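Local coordinates for protein alpha-glucosidase (Bacteroides thetaiotaomicron, PDB 5XFM) that probably hydrolyses beta-L-arabinopyranosides and alpha-galactosides, as a bifunctional, calcium-binding member of glycoside hydrolase family 97, at residues K69-T80 / H93-E104; L428-P438 / P446-V454. The protein carries 1 engineered substitution. One frame throughout, in Å; residues are numbered along the deposited sequence.

Contact 1 (K69-T80 / H93-E104); sequences KLTGHSVDKIDT and HYRANELTCHLE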
loop_
_atom_site.group_PDB
_atom_site.type_symbol
_atom_site.label_atom_id
_atom_site.label_comp_id
_atom_site.label_asym_id
_atom_site.label_seq_id
_atom_site.Cartn_x
_atom_site.Cartn_y
_atom_site.Cartn_z
ATOM N N LYS A 69 0.125 36.360 -3.446
ATOM C CA LYS A 69 1.414 36.925 -3.812
ATOM C C LYS A 69 2.498 35.983 -3.326
ATOM O O LYS A 69 2.364 35.376 -2.264
ATOM C CB LYS A 69 1.623 38.310 -3.202
ATOM C CG LYS A 69 0.479 39.286 -3.399
ATOM C CD LYS A 69 0.675 40.527 -2.537
ATOM C CE LYS A 69 -0.393 41.574 -2.815
ATOM N NZ LYS A 69 -0.263 42.148 -4.186
ATOM N N LEU A 70 3.542 35.826 -4.129
ATOM C CA LEU A 70 4.742 35.124 -3.704
ATOM C C LEU A 70 5.692 36.185 -3.169
ATOM O O LEU A 70 6.374 36.862 -3.937
ATOM C CB LEU A 70 5.371 34.357 -4.867
ATOM C CG LEU A 70 6.640 33.549 -4.597
ATOM C CD1 LEU A 70 6.348 32.382 -3.680
ATOM C CD2 LEU A 70 7.272 33.070 -5.895
ATOM N N THR A 71 5.736 36.327 -1.849
ATOM C CA THR A 71 6.525 37.378 -1.207
ATOM C C THR A 71 8.022 37.078 -1.197
ATOM O O THR A 71 8.849 37.990 -1.109
ATOM C CB THR A 71 6.044 37.621 0.239
ATOM O OG1 THR A 71 6.062 36.379 0.955
ATOM C CG2 THR A 71 4.626 38.149 0.240
ATOM N N GLY A 72 8.370 35.799 -1.246
ATOM C CA GLY A 72 9.763 35.406 -1.276
ATOM C C GLY A 72 9.913 33.903 -1.305
ATOM O O GLY A 72 8.953 33.175 -1.071
ATOM N N HIS A 73 11.126 33.432 -1.563
ATOM C CA HIS A 73 11.376 32.001 -1.591
ATOM C C HIS A 73 12.800 31.648 -1.181
ATOM O O HIS A 73 13.698 32.486 -1.203
ATOM C CB HIS A 73 11.062 31.440 -2.979
ATOM C CG HIS A 73 12.006 31.892 -4.049
ATOM N ND1 HIS A 73 13.139 31.183 -4.392
ATOM C CD2 HIS A 73 11.982 32.977 -4.857
ATOM C CE1 HIS A 73 13.771 31.815 -5.366
ATOM N NE2 HIS A 73 13.090 32.906 -5.666
ATOM N N SER A 74 12.989 30.391 -0.800
ATOM C CA SER A 74 14.297 29.894 -0.398
ATOM C C SER A 74 14.546 28.512 -0.982
ATOM O O SER A 74 13.619 27.799 -1.320
ATOM C CB SER A 74 14.414 29.868 1.125
ATOM O OG SER A 74 13.543 28.905 1.685
ATOM N N VAL A 75 15.810 28.148 -1.121
ATOM C CA VAL A 75 16.179 26.852 -1.676
ATOM C C VAL A 75 17.187 26.111 -0.789
ATOM O O VAL A 75 18.040 26.730 -0.158
ATOM C CB VAL A 75 16.758 27.011 -3.103
ATOM C CG1 VAL A 75 18.016 27.878 -3.077
ATOM C CG2 VAL A 75 17.039 25.648 -3.736
ATOM N N ASP A 76 17.047 24.794 -0.688
ATOM C CA ASP A 76 18.027 24.017 0.055
ATOM C C ASP A 76 18.291 22.666 -0.588
ATOM O O ASP A 76 17.517 22.197 -1.409
ATOM C CB ASP A 76 17.559 23.819 1.500
ATOM C CG ASP A 76 18.695 23.449 2.437
ATOM O OD1 ASP A 76 19.855 23.384 1.973
ATOM O OD2 ASP A 76 18.430 23.218 3.637
ATOM N N LYS A 77 19.412 22.058 -0.223
ATOM C CA LYS A 77 19.783 20.759 -0.756
ATOM C C LYS A 77 19.636 19.734 0.357
ATOM O O LYS A 77 20.179 19.904 1.445
ATOM C CB LYS A 77 21.209 20.787 -1.309
ATOM C CG LYS A 77 21.317 21.371 -2.712
ATOM C CD LYS A 77 22.680 21.099 -3.328
ATOM C CE LYS A 77 23.762 21.882 -2.583
ATOM N NZ LYS A 77 25.130 21.317 -2.752
ATOM N N ILE A 78 18.906 18.664 0.083
ATOM C CA ILE A 78 18.795 17.577 1.036
ATOM C C ILE A 78 19.594 16.374 0.561
ATOM O O ILE A 78 19.460 15.932 -0.588
ATOM C CB ILE A 78 17.329 17.190 1.267
ATOM C CG1 ILE A 78 16.539 18.417 1.733
ATOM C CG2 ILE A 78 17.233 16.059 2.274
ATOM C CD1 ILE A 78 15.064 18.190 1.841
ATOM N N ASP A 79 20.439 15.863 1.449
ATOM C CA ASP A 79 21.283 14.720 1.143
ATOM C C ASP A 79 21.499 13.912 2.414
ATOM O O ASP A 79 22.372 14.228 3.221
ATOM C CB ASP A 79 22.616 15.176 0.553
ATOM C CG ASP A 79 23.421 14.033 -0.033
ATOM O OD1 ASP A 79 23.335 12.899 0.483
ATOM O OD2 ASP A 79 24.139 14.270 -1.027
ATOM N N THR A 80 20.709 12.857 2.578
ATOM C CA THR A 80 20.735 12.077 3.806
ATOM C C THR A 80 20.632 10.590 3.502
ATOM O O THR A 80 20.283 10.202 2.397
ATOM C CB THR A 80 19.587 12.477 4.757
ATOM O OG1 THR A 80 18.361 12.553 4.025
ATOM C CG2 THR A 80 19.860 13.825 5.398
ATOM N N HIS A 93 19.486 6.342 0.052
ATOM C CA HIS A 93 20.247 7.576 -0.085
ATOM C C HIS A 93 19.346 8.635 -0.716
ATOM O O HIS A 93 19.194 8.692 -1.935
ATOM C CB HIS A 93 21.502 7.365 -0.932
ATOM C CG HIS A 93 22.361 8.589 -1.054
ATOM N ND1 HIS A 93 23.280 8.757 -2.069
ATOM C CD2 HIS A 93 22.454 9.695 -0.277
ATOM C CE1 HIS A 93 23.891 9.919 -1.919
ATOM N NE2 HIS A 93 23.410 10.507 -0.838
ATOM N N TYR A 94 18.736 9.458 0.127
ATOM C CA TYR A 94 17.789 10.468 -0.312
ATOM C C TYR A 94 18.489 11.790 -0.678
ATOM O O TYR A 94 19.144 12.431 0.150
ATOM C CB TYR A 94 16.740 10.685 0.781
ATOM C CG TYR A 94 15.708 11.730 0.458
ATOM C CD1 TYR A 94 15.015 11.708 -0.750
ATOM C CD2 TYR A 94 15.407 12.730 1.373
ATOM C CE1 TYR A 94 14.062 12.673 -1.042
ATOM C CE2 TYR A 94 14.456 13.696 1.092
ATOM C CZ TYR A 94 13.789 13.664 -0.114
ATOM O OH TYR A 94 12.850 14.628 -0.386
ATOM N N ARG A 95 18.314 12.185 -1.934
ATOM C CA ARG A 95 18.933 13.370 -2.516
ATOM C C ARG A 95 17.864 14.162 -3.248
ATOM O O ARG A 95 17.286 13.679 -4.220
ATOM C CB ARG A 95 20.065 12.962 -3.464
ATOM C CG ARG A 95 20.737 14.077 -4.250
ATOM C CD ARG A 95 21.320 15.197 -3.399
ATOM N NE ARG A 95 21.899 16.244 -4.243
ATOM C CZ ARG A 95 21.269 17.356 -4.613
ATOM N NH1 ARG A 95 20.038 17.594 -4.191
ATOM N NH2 ARG A 95 21.874 18.238 -5.399
ATOM N N ALA A 96 17.594 15.376 -2.778
ATOM C CA ALA A 96 16.534 16.183 -3.373
ATOM C C ALA A 96 16.811 17.675 -3.257
ATOM O O ALA A 96 17.626 18.106 -2.440
ATOM C CB ALA A 96 15.204 15.857 -2.727
ATOM N N ASN A 97 16.133 18.465 -4.081
ATOM C CA ASN A 97 16.189 19.914 -3.939
ATOM C C ASN A 97 14.879 20.453 -3.393
ATOM O O ASN A 97 13.804 20.065 -3.840
ATOM C CB ASN A 97 16.541 20.584 -5.269
ATOM C CG ASN A 97 17.977 20.330 -5.686
ATOM O OD1 ASN A 97 18.874 20.264 -4.847
ATOM N ND2 ASN A 97 18.201 20.180 -6.986
ATOM N N GLU A 98 14.985 21.342 -2.415
ATOM C CA GLU A 98 13.829 21.865 -1.704
ATOM C C GLU A 98 13.564 23.334 -2.005
ATOM O O GLU A 98 14.434 24.190 -1.822
ATOM C CB GLU A 98 14.007 21.683 -0.200
ATOM C CG GLU A 98 12.792 22.082 0.608
ATOM C CD GLU A 98 13.068 22.081 2.099
ATOM O OE1 GLU A 98 12.563 21.174 2.792
ATOM O OE2 GLU A 98 13.800 22.978 2.573
ATOM N N LEU A 99 12.359 23.612 -2.483
ATOM C CA LEU A 99 11.905 24.972 -2.729
ATOM C C LEU A 99 10.866 25.380 -1.694
ATOM O O LEU A 99 9.831 24.744 -1.576
ATOM C CB LEU A 99 11.310 25.097 -4.130
ATOM C CG LEU A 99 10.638 26.437 -4.429
ATOM C CD1 LEU A 99 11.658 27.572 -4.363
ATOM C CD2 LEU A 99 9.933 26.405 -5.775
ATOM N N THR A 100 11.140 26.439 -0.942
ATOM C CA THR A 100 10.163 26.968 -0.003
ATOM C C THR A 100 9.586 28.267 -0.536
ATOM O O THR A 100 10.310 29.226 -0.777
ATOM C CB THR A 100 10.763 27.209 1.400
ATOM O OG1 THR A 100 11.329 25.992 1.905
ATOM C CG2 THR A 100 9.676 27.688 2.359
ATOM N N CYS A 101 8.280 28.272 -0.750
ATOM C CA CYS A 101 7.570 29.442 -1.245
ATOM C C CYS A 101 6.744 30.102 -0.144
ATOM O O CYS A 101 5.988 29.435 0.571
ATOM C CB CYS A 101 6.671 29.053 -2.421
ATOM S SG CYS A 101 7.593 28.439 -3.852
ATOM N N HIS A 102 6.896 31.415 -0.016
ATOM C CA HIS A 102 6.134 32.181 0.958
ATOM C C HIS A 102 5.031 32.968 0.277
ATOM O O HIS A 102 5.296 33.891 -0.495
ATOM C CB HIS A 102 7.051 33.112 1.757
ATOM C CG HIS A 102 8.066 32.390 2.589
ATOM N ND1 HIS A 102 9.295 32.003 2.099
ATOM C CD2 HIS A 102 8.033 31.990 3.882
ATOM C CE1 HIS A 102 9.973 31.389 3.054
ATOM N NE2 HIS A 102 9.230 31.371 4.146
ATOM N N LEU A 103 3.791 32.584 0.566
ATOM C CA LEU A 103 2.621 33.168 -0.076
ATOM C C LEU A 103 1.834 34.049 0.880
ATOM O O LEU A 103 1.852 33.847 2.094
ATOM C CB LEU A 103 1.693 32.078 -0.622
ATOM C CG LEU A 103 2.283 31.014 -1.540
ATOM C CD1 LEU A 103 1.203 30.008 -1.917
ATOM C CD2 LEU A 103 2.865 31.660 -2.773
ATOM N N GLU A 104 1.122 35.015 0.308
ATOM C CA GLU A 104 0.287 35.929 1.074
ATOM C C GLU A 104 -1.012 36.185 0.316
ATOM O O GLU A 104 -0.992 36.338 -0.905
ATOM C CB GLU A 104 1.044 37.236 1.320
ATOM C CG GLU A 104 0.625 38.005 2.551
ATOM C CD GLU A 104 1.564 39.162 2.855
ATOM O OE1 GLU A 104 2.739 38.908 3.196
ATOM O OE2 GLU A 104 1.123 40.327 2.759
#
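A long antiparallel beta hairpin joins strands 69-83 and 91-104, paired here from K69 with E104 to T80 with Y94. L70 faces L103 but H73 faces C101, so T71 and G72 together stand opposite H102: a beta bulge. There the H102 carbonyl O takes two bonds from T71, one from its N nearly in line with the C=O and one from OG1 at 3.0 Å, coming from 65° above the carbonyl plane. With chi1 at 54°, OG1 lies between the T71 backbone N and carbonyl carbon and is turned back onto that oxygen.

Near the other end, H93 NE2 donates to D79 OD1 at 2.7 Å. The carboxylate oxygen lies close to the imidazole plane and is met on its syn side, though from somewhat out of the carboxylate plane; D79 CG stands anti to its own N (chi1 -169°), which swings the acid toward the ring. On the same face R95 NH1 reaches N97 OD1 at 3.0 Å in a bond nearly straight at the hydrogen but from well above the amide plane, while K77 CG runs alongside N97 and comes to 3.4 Å from OD1. The opposite face carries I78, whose CG2 meets Y94 CE2 obliquely at 3.8 Å, and E98, whose OE1 forms a salt bridge with R116.

Within the chain strand 69-83 is the edge of its sheet; strand 91-104 bonds onward to strand 110-117, and L99 packs on V17 and V19 of strand 17-20.

Contact 2 (L428-P438 / P446-V454); sequences LMVIFHGCTLP and PNYVGSEAV. With CA (calcium ion), chain E.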
loop_
_atom_site.group_PDB
_atom_site.type_symbol
_atom_site.label_atom_id
_atom_site.label_comp_id
_atom_site.label_asym_id
_atom_site.label_seq_id
_atom_site.Cartn_x
_atom_site.Cartn_y
_atom_site.Cartn_z
ATOM N N LEU A 428 3.250 -5.289 20.698
ATOM C CA LEU A 428 2.433 -5.955 19.685
ATOM C C LEU A 428 2.609 -5.360 18.296
ATOM O O LEU A 428 2.585 -4.140 18.122
ATOM C CB LEU A 428 0.961 -5.894 20.075
ATOM C CG LEU A 428 0.570 -6.687 21.320
ATOM C CD1 LEU A 428 -0.751 -6.188 21.859
ATOM C CD2 LEU A 428 0.500 -8.163 20.985
ATOM N N MET A 429 2.800 -6.230 17.311
ATOM C CA MET A 429 2.720 -5.816 15.919
ATOM C C MET A 429 1.256 -5.660 15.513
ATOM O O MET A 429 0.370 -6.302 16.085
ATOM C CB MET A 429 3.429 -6.818 15.007
ATOM C CG MET A 429 4.900 -6.937 15.260
ATOM S SD MET A 429 5.703 -8.192 14.244
ATOM C CE MET A 429 5.341 -9.652 15.230
ATOM N N VAL A 430 1.009 -4.814 14.516
ATOM C CA VAL A 430 -0.354 -4.539 14.073
ATOM C C VAL A 430 -0.555 -4.654 12.562
ATOM O O VAL A 430 0.138 -4.005 11.790
ATOM C CB VAL A 430 -0.800 -3.133 14.512
ATOM C CG1 VAL A 430 -2.145 -2.787 13.902
ATOM C CG2 VAL A 430 -0.864 -3.056 16.020
ATOM N N ILE A 431 -1.498 -5.504 12.162
ATOM C CA ILE A 431 -2.001 -5.538 10.791
ATOM C C ILE A 431 -3.355 -4.844 10.738
ATOM O O ILE A 431 -4.187 -5.066 11.617
ATOM C CB ILE A 431 -2.170 -6.978 10.262
ATOM C CG1 ILE A 431 -0.834 -7.714 10.209
ATOM C CG2 ILE A 431 -2.816 -6.975 8.884
ATOM C CD1 ILE A 431 -0.976 -9.172 9.841
ATOM N N PHE A 432 -3.581 -3.999 9.733
ATOM C CA PHE A 432 -4.913 -3.431 9.536
ATOM C C PHE A 432 -5.644 -4.089 8.373
ATOM O O PHE A 432 -5.050 -4.388 7.339
ATOM C CB PHE A 432 -4.854 -1.928 9.294
ATOM C CG PHE A 432 -4.421 -1.146 10.487
ATOM C CD1 PHE A 432 -5.012 -1.358 11.721
ATOM C CD2 PHE A 432 -3.429 -0.188 10.379
ATOM C CE1 PHE A 432 -4.614 -0.636 12.821
ATOM C CE2 PHE A 432 -3.030 0.537 11.480
ATOM C CZ PHE A 432 -3.621 0.314 12.699
ATOM N N HIS A 433 -6.943 -4.302 8.559
ATOM C CA HIS A 433 -7.823 -4.781 7.500
ATOM C C HIS A 433 -9.090 -3.934 7.470
ATOM O O HIS A 433 -9.385 -3.219 8.431
ATOM C CB HIS A 433 -8.172 -6.256 7.700
ATOM C CG HIS A 433 -7.245 -7.197 6.998
ATOM N ND1 HIS A 433 -7.678 -8.084 6.035
ATOM C CD2 HIS A 433 -5.913 -7.394 7.117
ATOM C CE1 HIS A 433 -6.649 -8.779 5.586
ATOM N NE2 HIS A 433 -5.565 -8.379 6.227
ATOM N N GLY A 434 -9.831 -4.015 6.367
ATOM C CA GLY A 434 -11.063 -3.259 6.200
ATOM C C GLY A 434 -10.762 -1.801 6.416
ATOM O O GLY A 434 -11.481 -1.104 7.133
ATOM N N CYS A 435 -9.701 -1.346 5.761
ATOM C CA CYS A 435 -8.988 -0.152 6.196
ATOM C C CYS A 435 -8.596 0.761 5.053
ATOM O O CYS A 435 -8.809 0.452 3.873
ATOM C CB CYS A 435 -7.723 -0.556 6.963
ATOM S SG CYS A 435 -6.547 -1.530 5.962
ATOM N N THR A 436 -8.009 1.893 5.417
ATOM C CA THR A 436 -7.550 2.846 4.433
ATOM C C THR A 436 -6.126 2.539 4.002
ATOM O O THR A 436 -5.433 1.732 4.634
ATOM C CB THR A 436 -7.620 4.267 4.976
ATOM O OG1 THR A 436 -7.389 5.208 3.919
ATOM C CG2 THR A 436 -6.606 4.473 6.106
ATOM N N LEU A 437 -5.701 3.199 2.926
ATOM C CA LEU A 437 -4.348 3.065 2.409
ATOM C C LEU A 437 -3.341 3.523 3.458
ATOM O O LEU A 437 -3.574 4.525 4.131
ATOM C CB LEU A 437 -4.182 3.895 1.131
ATOM C CG LEU A 437 -2.834 3.854 0.413
ATOM C CD1 LEU A 437 -2.761 2.573 -0.394
ATOM C CD2 LEU A 437 -2.606 5.076 -0.485
ATOM N N PRO A 438 -2.228 2.781 3.618
ATOM C CA PRO A 438 -1.151 3.224 4.508
ATOM C C PRO A 438 -0.423 4.409 3.886
ATOM O O PRO A 438 -0.210 4.434 2.673
ATOM C CB PRO A 438 -0.243 1.997 4.605
ATOM C CG PRO A 438 -0.457 1.294 3.305
ATOM C CD PRO A 438 -1.913 1.487 2.985
ATOM N N PRO A 446 6.903 2.117 14.154
ATOM C CA PRO A 446 7.846 0.990 14.266
ATOM C C PRO A 446 7.182 -0.385 14.325
ATOM O O PRO A 446 7.799 -1.364 13.904
ATOM C CB PRO A 446 8.577 1.273 15.584
ATOM C CG PRO A 446 8.446 2.744 15.790
ATOM C CD PRO A 446 7.118 3.130 15.201
ATOM N N ASN A 447 5.957 -0.462 14.839
ATOM C CA ASN A 447 5.282 -1.754 14.997
ATOM C C ASN A 447 4.197 -2.012 13.949
ATOM O O ASN A 447 3.470 -2.998 14.021
ATOM C CB ASN A 447 4.687 -1.875 16.406
ATOM C CG ASN A 447 3.757 -0.723 16.756
ATOM O OD1 ASN A 447 4.020 0.437 16.422
ATOM N ND2 ASN A 447 2.676 -1.037 17.448
ATOM N N TYR A 448 4.113 -1.134 12.957
ATOM C CA TYR A 448 3.185 -1.333 11.856
ATOM C C TYR A 448 3.699 -2.423 10.920
ATOM O O TYR A 448 4.824 -2.356 10.447
ATOM C CB TYR A 448 2.968 -0.024 11.092
ATOM C CG TYR A 448 2.249 -0.225 9.784
ATOM C CD1 TYR A 448 0.886 -0.502 9.753
ATOM C CD2 TYR A 448 2.935 -0.155 8.581
ATOM C CE1 TYR A 448 0.223 -0.702 8.559
ATOM C CE2 TYR A 448 2.282 -0.351 7.382
ATOM C CZ TYR A 448 0.929 -0.622 7.375
ATOM O OH TYR A 448 0.288 -0.819 6.176
ATOM N N VAL A 449 2.889 -3.451 10.675
ATOM C CA VAL A 449 3.343 -4.540 9.812
ATOM C C VAL A 449 2.384 -4.875 8.658
ATOM O O VAL A 449 2.290 -6.028 8.235
ATOM C CB VAL A 449 3.620 -5.817 10.626
ATOM C CG1 VAL A 449 4.792 -5.581 11.586
ATOM C CG2 VAL A 449 2.373 -6.273 11.374
ATOM N N GLY A 450 1.682 -3.867 8.143
ATOM C CA GLY A 450 0.918 -4.052 6.926
ATOM C C GLY A 450 -0.558 -3.719 6.989
ATOM O O GLY A 450 -1.148 -3.637 8.067
ATOM N N SER A 451 -1.150 -3.557 5.809
ATOM C CA SER A 451 -2.544 -3.150 5.661
ATOM C C SER A 451 -3.226 -3.917 4.532
ATOM O O SER A 451 -2.568 -4.404 3.607
ATOM C CB SER A 451 -2.640 -1.648 5.366
ATOM O OG SER A 451 -2.280 -0.866 6.486
ATOM N N GLU A 452 -4.549 -4.008 4.588
ATOM C CA GLU A 452 -5.283 -4.639 3.495
ATOM C C GLU A 452 -5.431 -3.588 2.384
ATOM O O GLU A 452 -4.594 -3.515 1.485
ATOM C CB GLU A 452 -6.638 -5.178 3.974
ATOM C CG GLU A 452 -7.381 -6.079 2.973
ATOM C CD GLU A 452 -8.741 -6.514 3.501
ATOM O OE1 GLU A 452 -9.339 -5.748 4.288
ATOM O OE2 GLU A 452 -9.213 -7.616 3.137
ATOM N N ALA A 453 -6.461 -2.750 2.480
ATOM C CA ALA A 453 -6.705 -1.663 1.525
ATOM C C ALA A 453 -6.579 -2.120 0.075
ATOM O O ALA A 453 -6.010 -1.419 -0.760
ATOM C CB ALA A 453 -5.753 -0.504 1.791
ATOM N N VAL A 454 -7.141 -3.287 -0.216
ATOM C CA VAL A 454 -7.090 -3.876 -1.544
ATOM C C VAL A 454 -8.092 -5.018 -1.583
ATOM O O VAL A 454 -8.496 -5.536 -0.533
ATOM C CB VAL A 454 -5.669 -4.410 -1.890
ATOM C CG1 VAL A 454 -5.330 -5.627 -1.043
ATOM C CG2 VAL A 454 -5.545 -4.756 -3.361
HETATM CA CA CA E . -11.468 -7.312 3.960
HETATM O O HOH W 1 -10.635 -8.551 5.857
HETATM O O HOH W 2 -9.450 -3.205 3.444
HETATM O O HOH W 3 -12.506 -6.011 5.634
HETATM O O HOH W 4 -13.890 -7.196 3.336
HETATM O O HOH W 5 -13.588 -9.128 4.520
#
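E452 reaches across to H433 and G434 while gripping the calcium ion with both carboxylate oxygens, OE2 at 2.4 Å and OE1 at 2.7 Å from the metal. OE1 also accepts from G434 N at 2.8 Å, in a bond nearly straight at the hydrogen, which, with the two metal bonds, helps fix the rotation of the carboxylate. Its extended chain (CG anti to the backbone N, chi1 -169°) passes over one face of the H433 ring, where E452 CB lies 3.7 Å from the ring centroid and 11° off the normal, a CH-pi contact. H433 ND1 is 3.0 Å from water 1, itself a calcium ligand, making the histidine a second-shell residue. A leucine in place of H433 has no ring nitrogen for water 1, which would probably be less firmly positioned on the metal. E174 and E458 bring further carboxylates to the ion.

These groups follow the ends of strands 429-432 and 448-451, parallel neighbours (12° between axes) in a beta-alpha-beta unit with helix 441-444. Such C-terminal strand ends form the active-site side of a (beta/alpha)8 barrel, the fold to which this family region belongs. V430 pairs with Y448 but F432 with S451, so a beta bulge lies between; the backbone angles of G450 there call for glycine.

Within the bulge, V449 CG2 packs against I431 CG1 at 3.7 Å. On the other face, Y448 OH and S451 OG share a 2.6 Å hydrogen bond, and P438 CB packs against the Y448 hydroxyl. Farther from the metal, N447 ND2 donates to L428 O almost within its amide plane; L420 O is a second acceptor of ND2, and Y286 OH bonds N447 OD1.

Contacts 1 and 2 lie in different family regions, the N-terminal one and the glycoside hydrolase one, and follow each other in series along the chain. Their centres are 32 Å apart and their nearest atoms about 17 Å, so they do not touch. The calcium ion belongs to contact 2, and contact 1 supplies none of its ligands. Residues of the N-terminal region nevertheless reach contact 2: R86, in the turn linking the two strands of contact 1, donates from NH1 to Y448 O, and E174 shares the calcium with E452. This arrangement is consistent with the N-terminal region helping to complete a calcium-containing active site on the barrel.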